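Local coordinates for protein D-aminoacyl-tRNA deacylase (Archaeoglobus fulgidus, PDB 1YQE) that probably hydrolyses D-aminoacyl-tRNAs to free tRNA and D-amino acids, as a zinc-dependent deacylase that counters the toxicity of such mischarged tRNAs, at residues 71-76 / 111-116; 80-85 / 197-202; 85-90 / 161-166; 116-121 / 186-191. One frame throughout, in Å; residues are numbered along the deposited sequence.

In the fold
The contacts form two pairs, centres 21 to 24 Å apart between pairs. Contacts 1 and 4, centres about 10 Å apart, share Thr116 of helix 114-125: one turns this helix to strand 73-81 of the mixed sheet, the other to the start of strand 189-194 in the parallel sheet. Contacts 2 and 3, centres about 12 Å apart, share Gly85, between strands 73-81 and 88-92. Strand 73-81 runs from contact 1 to the pyrophosphate beside contact 2. Along the chain, contacts 3 and 4 close within the span of contact 2, while contact 1 alternates with contacts 2 and 3 and precedes contact 4. Contacts 1, 2 and 4 join the two sheets; contact 3 stays with the mixed one.

Contact 1. Residues 71-76 / 111-116; sequences FEEILF and KPSPQT
Glu73 reaches across from the start of strand 73-81 and sets its carboxylate against two hydroxyls, those of Ser113 and Thr116, at the beginning of helix 114-125. The tight part of the contact is here. Thr116 OG1 donates at 2.7 Å to the syn lone pair of Glu73 OE1, the one on the side of OE2; the two side chains meet from opposite directions. Ser113 OG lies 2.8 Å from Glu73 OE2, a weak bond whose proton also has another acceptor within reach. Glu73 gets there with CG lodged between its backbone N and carbonyl carbon (chi1 79°) and the chain extended beyond, which carries the carboxylate out to the helix. The methyl of Thr116 also packs on this group, its CG2 being 3.4 Å from Glu73 OE2.

Two residues along the strand, the fit is looser: Leu75 CD2 comes no nearer than 4.0 Å to Thr116 CG2, the two side chains crossing at about a right angle. This looser side is closed over by Tyr155, which touches both Leu75 and Thr116, and by helix 167-182, which adds Met177 against Leu75 and Ala180 against Thr116.

The contact fastens the N-terminal end of helix 114-125 to strand 73-81, an interior strand of the mixed sheet. Ser113 occupies the N-cap position without making a capping bond with its side chain. The chemistry implies that a buried carboxylate is met by hydroxyls from the N-cap residue and the first turn, one bond firm and one weak, which are likely to ease the cost of burying it.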
# COMPACT_ATOMS: atom_id res chain seq x y z
N PHE A 71 -5.82 2.29 -16.99
CA PHE A 71 -6.15 1.91 -15.62
C PHE A 71 -5.90 3.10 -14.70
O PHE A 71 -4.96 3.87 -14.91
CB PHE A 71 -5.34 0.68 -15.20
CG PHE A 71 -3.86 0.81 -15.44
CD1 PHE A 71 -3.02 1.34 -14.46
CD2 PHE A 71 -3.31 0.40 -16.65
CE1 PHE A 71 -1.65 1.47 -14.69
CE2 PHE A 71 -1.94 0.52 -16.89
CZ PHE A 71 -1.11 1.05 -15.90
N GLU A 72 -6.76 3.26 -13.70
CA GLU A 72 -6.65 4.38 -12.76
C GLU A 72 -5.74 4.14 -11.58
O GLU A 72 -5.33 5.08 -10.90
CB GLU A 72 -8.04 4.77 -12.25
CG GLU A 72 -8.85 3.60 -11.72
CD GLU A 72 -10.22 4.02 -11.22
OE1 GLU A 72 -10.73 5.08 -11.65
OE2 GLU A 72 -10.81 3.26 -10.41
N GLU A 73 -5.41 2.88 -11.32
CA GLU A 73 -4.53 2.56 -10.21
C GLU A 73 -4.01 1.14 -10.30
O GLU A 73 -4.52 0.32 -11.06
CB GLU A 73 -5.26 2.74 -8.87
CG GLU A 73 -6.18 1.59 -8.49
CD GLU A 73 -6.72 1.72 -7.08
OE1 GLU A 73 -7.82 2.29 -6.90
OE2 GLU A 73 -6.04 1.26 -6.14
N ILE A 74 -2.98 0.86 -9.50
CA ILE A 74 -2.37 -0.46 -9.46
C ILE A 74 -2.39 -1.05 -8.06
O ILE A 74 -2.10 -0.36 -7.08
CB ILE A 74 -0.89 -0.41 -9.91
CG1 ILE A 74 -0.79 0.04 -11.37
CG2 ILE A 74 -0.24 -1.78 -9.74
CD1 ILE A 74 0.65 0.25 -11.84
N LEU A 75 -2.74 -2.32 -7.98
CA LEU A 75 -2.71 -3.05 -6.73
C LEU A 75 -1.64 -4.12 -6.95
O LEU A 75 -1.87 -5.10 -7.66
CB LEU A 75 -4.05 -3.72 -6.42
CG LEU A 75 -5.22 -2.81 -6.02
CD1 LEU A 75 -5.97 -2.35 -7.26
CD2 LEU A 75 -6.16 -3.56 -5.11
N PHE A 76 -0.45 -3.89 -6.40
CA PHE A 76 0.64 -4.86 -6.54
C PHE A 76 0.38 -6.01 -5.59
O PHE A 76 0.17 -5.79 -4.40
CB PHE A 76 1.99 -4.24 -6.18
CG PHE A 76 2.46 -3.20 -7.15
CD1 PHE A 76 2.40 -1.85 -6.83
CD2 PHE A 76 3.00 -3.57 -8.38
CE1 PHE A 76 2.86 -0.88 -7.72
CE2 PHE A 76 3.47 -2.61 -9.28
CZ PHE A 76 3.40 -1.26 -8.95
N LYS A 111 3.14 7.16 -5.92
CA LYS A 111 1.82 7.74 -5.67
C LYS A 111 0.97 6.71 -4.92
O LYS A 111 0.76 5.60 -5.40
CB LYS A 111 1.16 8.08 -7.01
CG LYS A 111 -0.27 8.61 -6.94
CD LYS A 111 -0.35 10.02 -6.41
CE LYS A 111 -1.73 10.63 -6.68
NZ LYS A 111 -1.84 12.02 -6.19
N PRO A 112 0.48 7.05 -3.71
CA PRO A 112 -0.34 6.09 -2.96
C PRO A 112 -1.78 6.03 -3.46
O PRO A 112 -2.20 6.82 -4.30
CB PRO A 112 -0.25 6.62 -1.53
CG PRO A 112 -0.14 8.09 -1.72
CD PRO A 112 0.82 8.22 -2.89
N SER A 113 -2.54 5.06 -2.94
CA SER A 113 -3.95 4.90 -3.30
C SER A 113 -4.66 4.67 -1.96
O SER A 113 -5.13 3.57 -1.67
CB SER A 113 -4.13 3.69 -4.22
OG SER A 113 -5.43 3.67 -4.79
N PRO A 114 -4.73 5.72 -1.13
CA PRO A 114 -5.34 5.73 0.21
C PRO A 114 -6.74 5.15 0.36
O PRO A 114 -7.02 4.42 1.31
CB PRO A 114 -5.28 7.20 0.61
CG PRO A 114 -4.09 7.71 -0.13
CD PRO A 114 -4.27 7.07 -1.48
N GLN A 115 -7.63 5.48 -0.58
CA GLN A 115 -9.00 4.99 -0.50
C GLN A 115 -9.08 3.48 -0.68
O GLN A 115 -9.69 2.78 0.14
CB GLN A 115 -9.87 5.69 -1.55
CG GLN A 115 -9.89 7.21 -1.43
CD GLN A 115 -10.31 7.70 -0.05
OE1 GLN A 115 -11.24 7.17 0.57
NE2 GLN A 115 -9.64 8.74 0.44
N THR A 116 -8.46 2.97 -1.74
CA THR A 116 -8.48 1.54 -2.02
C THR A 116 -7.76 0.76 -0.93
O THR A 116 -8.21 -0.32 -0.53
CB THR A 116 -7.86 1.24 -3.39
OG1 THR A 116 -8.62 1.90 -4.40
CG2 THR A 116 -7.86 -0.26 -3.66

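Contact 2. Residues 80-85 / 197-202; sequences HSSKDG and THYAPR. With POP (pyrophosphate 2-), chain B.
Tyr199 carries the 197-202 side of this contact, reaching with its hydroxyl to His80 and Asp84 of the other segment. Taken in order, the segment begins with a type I beta turn from Thr197 to Ala200, closed by the bond from Ala200 N to Thr197 O. His198 comes next, laying CD2 over the centre of one face of the Tyr199 ring, 3.7 Å above its plane.

Tyr199 then reaches the Ser82 to Gly85 turn. Its OH donates to Asp84 OD2 at 2.8 Å, on the syn lone pair, while Asp84 OD2 lies at the edge of the phenol ring and the carboxylate is turned 48° from the ring plane. The same OD2 accepts Ser82 OG at 2.7 Å, but from above the carboxylate plane. In return, Tyr199 OH accepts from His80 NE2 at 3.2 Å, nearly straight at 162° and close to the imidazole plane. His80 stands at the weakly bonded end of strand 73-81 of the mixed sheet, bordering the pyrophosphate pocket; Ser82 and Asp84 follow in the type I turn. His80 ND1, the other ring nitrogen, makes a weak 2.9 Å bond to O5 of the pyrophosphate, and Ser81 N gives the same oxygen a straighter one of 3.0 Å. From this second-shell place Tyr199 probably helps to hold the His80 ring in its rotation.

Ala200 then takes the N-cap position of helix 201-209.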
# COMPACT_ATOMS: atom_id res chain seq x y z
N HIS A 80 5.69 -11.11 1.13
CA HIS A 80 6.41 -10.25 2.05
C HIS A 80 7.42 -11.13 2.77
O HIS A 80 7.05 -12.14 3.37
CB HIS A 80 5.46 -9.62 3.08
CG HIS A 80 6.18 -8.94 4.21
ND1 HIS A 80 7.05 -7.89 4.02
CD2 HIS A 80 6.20 -9.21 5.54
CE1 HIS A 80 7.58 -7.55 5.18
NE2 HIS A 80 7.08 -8.34 6.12
N SER A 81 8.69 -10.77 2.69
CA SER A 81 9.73 -11.55 3.34
C SER A 81 10.23 -10.85 4.60
O SER A 81 10.58 -9.68 4.56
CB SER A 81 10.90 -11.77 2.36
OG SER A 81 11.89 -12.61 2.94
N SER A 82 10.25 -11.58 5.71
CA SER A 82 10.71 -11.01 6.97
C SER A 82 11.39 -12.06 7.83
O SER A 82 11.00 -13.23 7.82
CB SER A 82 9.53 -10.40 7.74
OG SER A 82 9.98 -9.81 8.95
N LYS A 83 12.40 -11.63 8.57
CA LYS A 83 13.15 -12.52 9.44
C LYS A 83 12.37 -12.90 10.69
O LYS A 83 12.76 -13.82 11.41
CB LYS A 83 14.48 -11.86 9.83
CG LYS A 83 14.35 -10.48 10.45
CD LYS A 83 15.71 -9.87 10.73
CE LYS A 83 15.60 -8.44 11.23
NZ LYS A 83 14.93 -8.34 12.56
N ASP A 84 11.27 -12.20 10.96
CA ASP A 84 10.46 -12.51 12.13
C ASP A 84 9.61 -13.75 11.89
O ASP A 84 9.06 -14.33 12.82
CB ASP A 84 9.56 -11.33 12.53
CG ASP A 84 8.61 -10.91 11.42
OD1 ASP A 84 7.95 -11.78 10.81
OD2 ASP A 84 8.50 -9.68 11.17
N GLY A 85 9.52 -14.16 10.63
CA GLY A 85 8.75 -15.34 10.27
C GLY A 85 7.28 -15.35 10.67
O GLY A 85 6.64 -16.39 10.63
N THR A 197 7.42 2.00 14.73
CA THR A 197 8.33 0.96 14.26
C THR A 197 7.89 0.57 12.84
O THR A 197 6.85 1.02 12.38
CB THR A 197 8.30 -0.26 15.19
OG1 THR A 197 6.94 -0.62 15.46
CG2 THR A 197 9.01 0.05 16.50
N HIS A 198 8.68 -0.26 12.17
CA HIS A 198 8.39 -0.66 10.80
C HIS A 198 7.00 -1.23 10.50
O HIS A 198 6.55 -1.18 9.36
CB HIS A 198 9.46 -1.65 10.29
CG HIS A 198 9.51 -2.94 11.05
ND1 HIS A 198 9.79 -3.00 12.40
CD2 HIS A 198 9.33 -4.22 10.64
CE1 HIS A 198 9.78 -4.26 12.79
NE2 HIS A 198 9.50 -5.02 11.75
N TYR A 199 6.33 -1.76 11.52
CA TYR A 199 4.98 -2.30 11.30
C TYR A 199 3.88 -1.32 11.73
O TYR A 199 2.72 -1.71 11.89
CB TYR A 199 4.80 -3.64 12.03
CG TYR A 199 5.44 -4.81 11.31
CD1 TYR A 199 5.33 -4.96 9.92
CD2 TYR A 199 6.12 -5.80 12.02
CE1 TYR A 199 5.89 -6.05 9.26
CE2 TYR A 199 6.68 -6.91 11.37
CZ TYR A 199 6.56 -7.03 9.99
OH TYR A 199 7.12 -8.11 9.34
N ALA A 200 4.26 -0.06 11.93
CA ALA A 200 3.33 1.01 12.30
C ALA A 200 2.11 0.55 13.11
O ALA A 200 1.00 0.48 12.59
CB ALA A 200 2.86 1.72 11.04
N PRO A 201 2.31 0.24 14.40
CA PRO A 201 1.25 -0.22 15.30
C PRO A 201 0.06 0.74 15.42
O PRO A 201 -1.10 0.33 15.28
CB PRO A 201 1.97 -0.38 16.64
CG PRO A 201 3.39 -0.64 16.25
CD PRO A 201 3.60 0.32 15.11
N ARG A 202 0.35 2.01 15.68
CA ARG A 202 -0.72 3.00 15.82
C ARG A 202 -1.50 3.12 14.52
O ARG A 202 -2.73 3.05 14.51
CB ARG A 202 -0.14 4.38 16.20
CG ARG A 202 0.68 4.42 17.50
CD ARG A 202 -0.18 4.22 18.75
NE ARG A 202 -0.57 2.83 18.94
CZ ARG A 202 0.27 1.85 19.24
NH1 ARG A 202 1.57 2.10 19.40
NH2 ARG A 202 -0.18 0.61 19.39
P1 POP B . 11.03 -8.88 -1.42
O1 POP B . 11.76 -9.96 -0.63
O2 POP B . 10.51 -9.50 -2.72
O3 POP B . 11.95 -7.73 -1.79
O POP B . 9.68 -8.33 -0.61
P2 POP B . 9.73 -7.32 0.71
O4 POP B . 11.13 -7.01 1.17
O5 POP B . 8.95 -7.93 1.83
O6 POP B . 8.93 -6.02 0.19

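Contact 3. Residues 85-90 / 161-166; sequences GRKIFT and EEEWKD
Lys87 and Glu163 bring the two backbones closest together, with 6.6 Å between their CA atoms, where the approach to strand 88-92 passes the short helix 161-164. Their side chains cross at about a right angle, and each is bent to make the meeting: Glu163 at chi2 (69°), Lys87 only at its last torsion, chi4 (-66°), which turns the ammonium in to OE2. Lys87 NZ donates to Glu163 OE2 at 2.7 Å in a salt bridge on the anti lone pair, the one facing away from OE1. Beneath the charges the aliphatic parts touch as well, Lys87 CG lying 3.7 Å from Glu163 CG.

A water strengthens the link, giving one proton to Gly85 O at 2.9 Å and the other to Glu163 OE2 at 3.1 Å. The second oxygen, OE1, is hydrogen-bonded to Thr160 OG1 and Ser159 N, so both ends of the carboxylate are engaged and its rotation is fixed. With an alanine in place of Lys87, Glu163 OE2 would probably be left without its counter-charge, and the carboxylate would lose the aliphatic chain packed against it.

Strand 88-92 pairs with strand 152-159, the strand that leads into helix 161-164, so the bridge ties that helix to the neighbouring strand's entry. The chemistry implies a largely buried glutamate whose negative charge is probably balanced by a partly exposed lysine, while backbone and hydroxyl donors orient it from within.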
# COMPACT_ATOMS: atom_id res chain seq x y z
N GLY A 85 9.52 -14.16 10.63
CA GLY A 85 8.75 -15.34 10.27
C GLY A 85 7.28 -15.35 10.67
O GLY A 85 6.64 -16.39 10.63
N ARG A 86 6.75 -14.19 11.05
CA ARG A 86 5.35 -14.09 11.45
C ARG A 86 4.40 -14.28 10.27
O ARG A 86 4.75 -13.96 9.13
CB ARG A 86 5.08 -12.72 12.08
CG ARG A 86 5.78 -12.47 13.40
CD ARG A 86 5.61 -11.01 13.81
NE ARG A 86 4.21 -10.60 13.73
CZ ARG A 86 3.78 -9.36 13.94
NH1 ARG A 86 4.64 -8.40 14.23
NH2 ARG A 86 2.48 -9.09 13.85
N LYS A 87 3.21 -14.80 10.54
CA LYS A 87 2.22 -14.99 9.49
C LYS A 87 1.40 -13.71 9.45
O LYS A 87 0.63 -13.42 10.37
CB LYS A 87 1.31 -16.19 9.82
CG LYS A 87 2.04 -17.53 9.82
CD LYS A 87 1.06 -18.67 10.11
CE LYS A 87 1.76 -20.03 10.07
NZ LYS A 87 2.24 -20.36 8.70
N ILE A 88 1.56 -12.93 8.38
CA ILE A 88 0.85 -11.67 8.29
C ILE A 88 0.38 -11.27 6.90
O ILE A 88 0.88 -11.76 5.89
CB ILE A 88 1.73 -10.50 8.81
CG1 ILE A 88 3.10 -10.55 8.13
CG2 ILE A 88 1.88 -10.58 10.33
CD1 ILE A 88 4.04 -9.43 8.57
N PHE A 89 -0.62 -10.40 6.89
CA PHE A 89 -1.16 -9.82 5.66
C PHE A 89 -0.70 -8.37 5.81
O PHE A 89 -0.92 -7.77 6.86
CB PHE A 89 -2.69 -9.85 5.67
CG PHE A 89 -3.29 -11.22 5.53
CD1 PHE A 89 -3.11 -11.95 4.36
CD2 PHE A 89 -4.04 -11.77 6.56
CE1 PHE A 89 -3.69 -13.21 4.20
CE2 PHE A 89 -4.63 -13.03 6.42
CZ PHE A 89 -4.45 -13.75 5.24
N THR A 90 -0.05 -7.80 4.81
CA THR A 90 0.38 -6.42 4.95
C THR A 90 -0.02 -5.51 3.80
O THR A 90 -0.40 -5.97 2.72
CB THR A 90 1.92 -6.31 5.12
OG1 THR A 90 2.55 -6.58 3.86
CG2 THR A 90 2.42 -7.29 6.17
N GLU A 161 8.22 -18.69 2.95
CA GLU A 161 7.70 -19.55 1.89
C GLU A 161 6.46 -20.32 2.36
O GLU A 161 5.58 -20.63 1.57
CB GLU A 161 8.78 -20.54 1.45
CG GLU A 161 8.45 -21.32 0.19
CD GLU A 161 8.35 -20.42 -1.04
OE1 GLU A 161 9.35 -19.77 -1.38
OE2 GLU A 161 7.26 -20.38 -1.65
N GLU A 162 6.41 -20.64 3.65
CA GLU A 162 5.27 -21.36 4.19
C GLU A 162 3.99 -20.58 3.93
O GLU A 162 2.96 -21.15 3.55
CB GLU A 162 5.44 -21.58 5.70
CG GLU A 162 6.22 -22.83 6.05
CD GLU A 162 5.56 -24.09 5.50
OE1 GLU A 162 4.35 -24.28 5.76
OE2 GLU A 162 6.26 -24.88 4.83
N GLU A 163 4.05 -19.27 4.14
CA GLU A 163 2.90 -18.41 3.93
C GLU A 163 2.69 -18.07 2.45
O GLU A 163 1.55 -17.95 2.00
CB GLU A 163 3.04 -17.13 4.75
CG GLU A 163 3.05 -17.33 6.26
CD GLU A 163 4.31 -18.02 6.75
OE1 GLU A 163 5.42 -17.54 6.44
OE2 GLU A 163 4.19 -19.04 7.47
N TRP A 164 3.77 -17.92 1.71
CA TRP A 164 3.66 -17.58 0.29
C TRP A 164 2.93 -18.67 -0.50
O TRP A 164 2.24 -18.38 -1.47
CB TRP A 164 5.04 -17.34 -0.33
CG TRP A 164 5.92 -16.40 0.44
CD1 TRP A 164 5.53 -15.41 1.30
CD2 TRP A 164 7.35 -16.36 0.41
NE1 TRP A 164 6.63 -14.75 1.80
CE2 TRP A 164 7.76 -15.32 1.27
CE3 TRP A 164 8.33 -17.10 -0.27
CZ2 TRP A 164 9.11 -15.01 1.48
CZ3 TRP A 164 9.67 -16.79 -0.06
CH2 TRP A 164 10.05 -15.75 0.81
N LYS A 165 3.10 -19.91 -0.07
CA LYS A 165 2.46 -21.03 -0.76
C LYS A 165 1.07 -21.33 -0.21
O LYS A 165 0.37 -22.21 -0.72
CB LYS A 165 3.34 -22.28 -0.63
CG LYS A 165 4.72 -22.15 -1.26
CD LYS A 165 5.49 -23.46 -1.17
CE LYS A 165 6.83 -23.36 -1.87
NZ LYS A 165 6.69 -22.97 -3.30
N ASP A 166 0.67 -20.60 0.83
CA ASP A 166 -0.63 -20.79 1.45
C ASP A 166 -1.75 -20.42 0.48
O ASP A 166 -1.98 -19.24 0.20
CB ASP A 166 -0.73 -19.93 2.72
CG ASP A 166 -1.90 -20.33 3.61
OD1 ASP A 166 -3.00 -20.54 3.08
OD2 ASP A 166 -1.71 -20.41 4.84
O HOH W 1 6.30 -19.06 9.68

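Contact 4. Residues 116-121 / 186-191; sequences TMKNYV and MDWNVA
Trp188 presents both an edge and a face to helix 114-125, and a different neighbour uses each. The hydrogen bond is at the edge: NE1 donates to Asn119 OD1 at 3.1 Å with an N-H...O angle of 160°, the oxygen lying near the indole plane. On the amide the donor arrives tilted, well above the carbonyl plane, and the amide and ring planes stand 61° apart. Asn119 is pinned from its other end, its ND2 bonding to Lys185 O. A side-chain to backbone bond adds one more tie, Trp188 N to Gln115 OE1.

The face interaction is CH-pi. Lys118 CG, swung anti to the backbone N (chi1 -180°), sits 3.4 Å from the centroid of the five-membered ring and almost on its normal, while CE comes 4.0 Å from CE3 of Trp188 as the chain runs on over the six-membered ring. The ammonium, 5.3 Å from that ring's centroid, gives at most a weak cation-pi attraction; its real partners are the carbonyls of Met207, Thr210 and Phe212, three oxygens that grip NZ round the end of helix 201-209. A leucine at Trp188 would probably strand Asn119 OD1 without its N-H donor and take from Lys118 the flat surface on which its aliphatic chain lies.

Helix 114-125 packs against the parallel sheet through Lys118 on Thr213 and Pro114 on Val190, as in alpha/beta folds, with Trp188 just ahead of strand 189-194 against the helix.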
# COMPACT_ATOMS: atom_id res chain seq x y z
N THR A 116 -8.46 2.97 -1.74
CA THR A 116 -8.48 1.54 -2.02
C THR A 116 -7.76 0.76 -0.93
O THR A 116 -8.21 -0.32 -0.53
CB THR A 116 -7.86 1.24 -3.39
OG1 THR A 116 -8.62 1.90 -4.40
CG2 THR A 116 -7.86 -0.26 -3.66
N MET A 117 -6.64 1.29 -0.45
CA MET A 117 -5.92 0.62 0.62
C MET A 117 -6.88 0.44 1.80
O MET A 117 -6.93 -0.63 2.41
CB MET A 117 -4.73 1.46 1.06
CG MET A 117 -3.66 1.59 0.01
SD MET A 117 -2.54 2.94 0.42
CE MET A 117 -1.69 2.24 1.86
N LYS A 118 -7.64 1.49 2.11
CA LYS A 118 -8.59 1.45 3.22
C LYS A 118 -9.70 0.43 3.00
O LYS A 118 -10.00 -0.37 3.88
CB LYS A 118 -9.22 2.83 3.44
CG LYS A 118 -10.24 2.91 4.59
CD LYS A 118 -9.57 2.72 5.97
CE LYS A 118 -10.55 3.02 7.11
NZ LYS A 118 -9.89 2.98 8.46
N ASN A 119 -10.32 0.46 1.83
CA ASN A 119 -11.40 -0.47 1.52
C ASN A 119 -10.90 -1.90 1.54
O ASN A 119 -11.62 -2.82 1.94
CB ASN A 119 -12.03 -0.10 0.18
CG ASN A 119 -12.79 1.22 0.25
OD1 ASN A 119 -13.46 1.49 1.24
ND2 ASN A 119 -12.69 2.03 -0.79
N TYR A 120 -9.65 -2.09 1.13
CA TYR A 120 -9.05 -3.42 1.14
C TYR A 120 -8.91 -3.90 2.59
O TYR A 120 -9.29 -5.02 2.92
CB TYR A 120 -7.66 -3.39 0.50
CG TYR A 120 -6.88 -4.67 0.74
CD1 TYR A 120 -7.09 -5.79 -0.05
CD2 TYR A 120 -5.94 -4.75 1.77
CE1 TYR A 120 -6.39 -6.97 0.17
CE2 TYR A 120 -5.22 -5.93 2.00
CZ TYR A 120 -5.45 -7.04 1.19
OH TYR A 120 -4.76 -8.21 1.39
N VAL A 121 -8.36 -3.05 3.45
CA VAL A 121 -8.16 -3.42 4.84
C VAL A 121 -9.46 -3.76 5.57
O VAL A 121 -9.52 -4.72 6.33
CB VAL A 121 -7.41 -2.31 5.60
CG1 VAL A 121 -7.39 -2.60 7.10
CG2 VAL A 121 -5.99 -2.22 5.06
N MET A 186 -15.09 6.50 -1.21
CA MET A 186 -13.78 7.06 -1.54
C MET A 186 -13.53 8.37 -0.80
O MET A 186 -12.76 9.21 -1.27
CB MET A 186 -13.70 7.34 -3.04
CG MET A 186 -14.09 6.20 -3.95
SD MET A 186 -12.75 5.05 -4.18
CE MET A 186 -11.67 6.01 -5.25
N ASP A 187 -14.19 8.57 0.33
CA ASP A 187 -14.03 9.82 1.07
C ASP A 187 -13.49 9.65 2.48
O ASP A 187 -13.83 10.41 3.39
CB ASP A 187 -15.37 10.58 1.10
CG ASP A 187 -16.43 9.85 1.90
OD1 ASP A 187 -16.35 8.62 2.00
OD2 ASP A 187 -17.34 10.52 2.43
N TRP A 188 -12.64 8.64 2.67
CA TRP A 188 -12.03 8.42 3.97
C TRP A 188 -11.05 9.57 4.18
O TRP A 188 -10.49 10.09 3.21
CB TRP A 188 -11.25 7.10 3.98
CG TRP A 188 -12.10 5.88 3.76
CD1 TRP A 188 -12.17 5.12 2.63
CD2 TRP A 188 -13.00 5.29 4.70
NE1 TRP A 188 -13.05 4.08 2.82
CE2 TRP A 188 -13.57 4.17 4.08
CE3 TRP A 188 -13.37 5.61 6.02
CZ2 TRP A 188 -14.50 3.34 4.73
CZ3 TRP A 188 -14.30 4.80 6.67
CH2 TRP A 188 -14.85 3.68 6.02
N ASN A 189 -10.85 9.97 5.43
CA ASN A 189 -9.91 11.04 5.76
C ASN A 189 -8.52 10.49 5.46
O ASN A 189 -8.20 9.36 5.86
CB ASN A 189 -10.05 11.41 7.24
CG ASN A 189 -11.42 11.98 7.57
OD1 ASN A 189 -11.82 13.00 7.01
ND2 ASN A 189 -12.14 11.33 8.48
N VAL A 190 -7.70 11.27 4.77
CA VAL A 190 -6.36 10.82 4.38
C VAL A 190 -5.24 11.51 5.15
O VAL A 190 -5.21 12.73 5.27
CB VAL A 190 -6.12 11.05 2.87
CG1 VAL A 190 -4.78 10.45 2.46
CG2 VAL A 190 -7.25 10.46 2.05
N ALA A 191 -4.31 10.72 5.66
CA ALA A 191 -3.19 11.28 6.39
C ALA A 191 -1.86 10.66 5.99
O ALA A 191 -1.81 9.59 5.40
CB ALA A 191 -3.40 11.08 7.89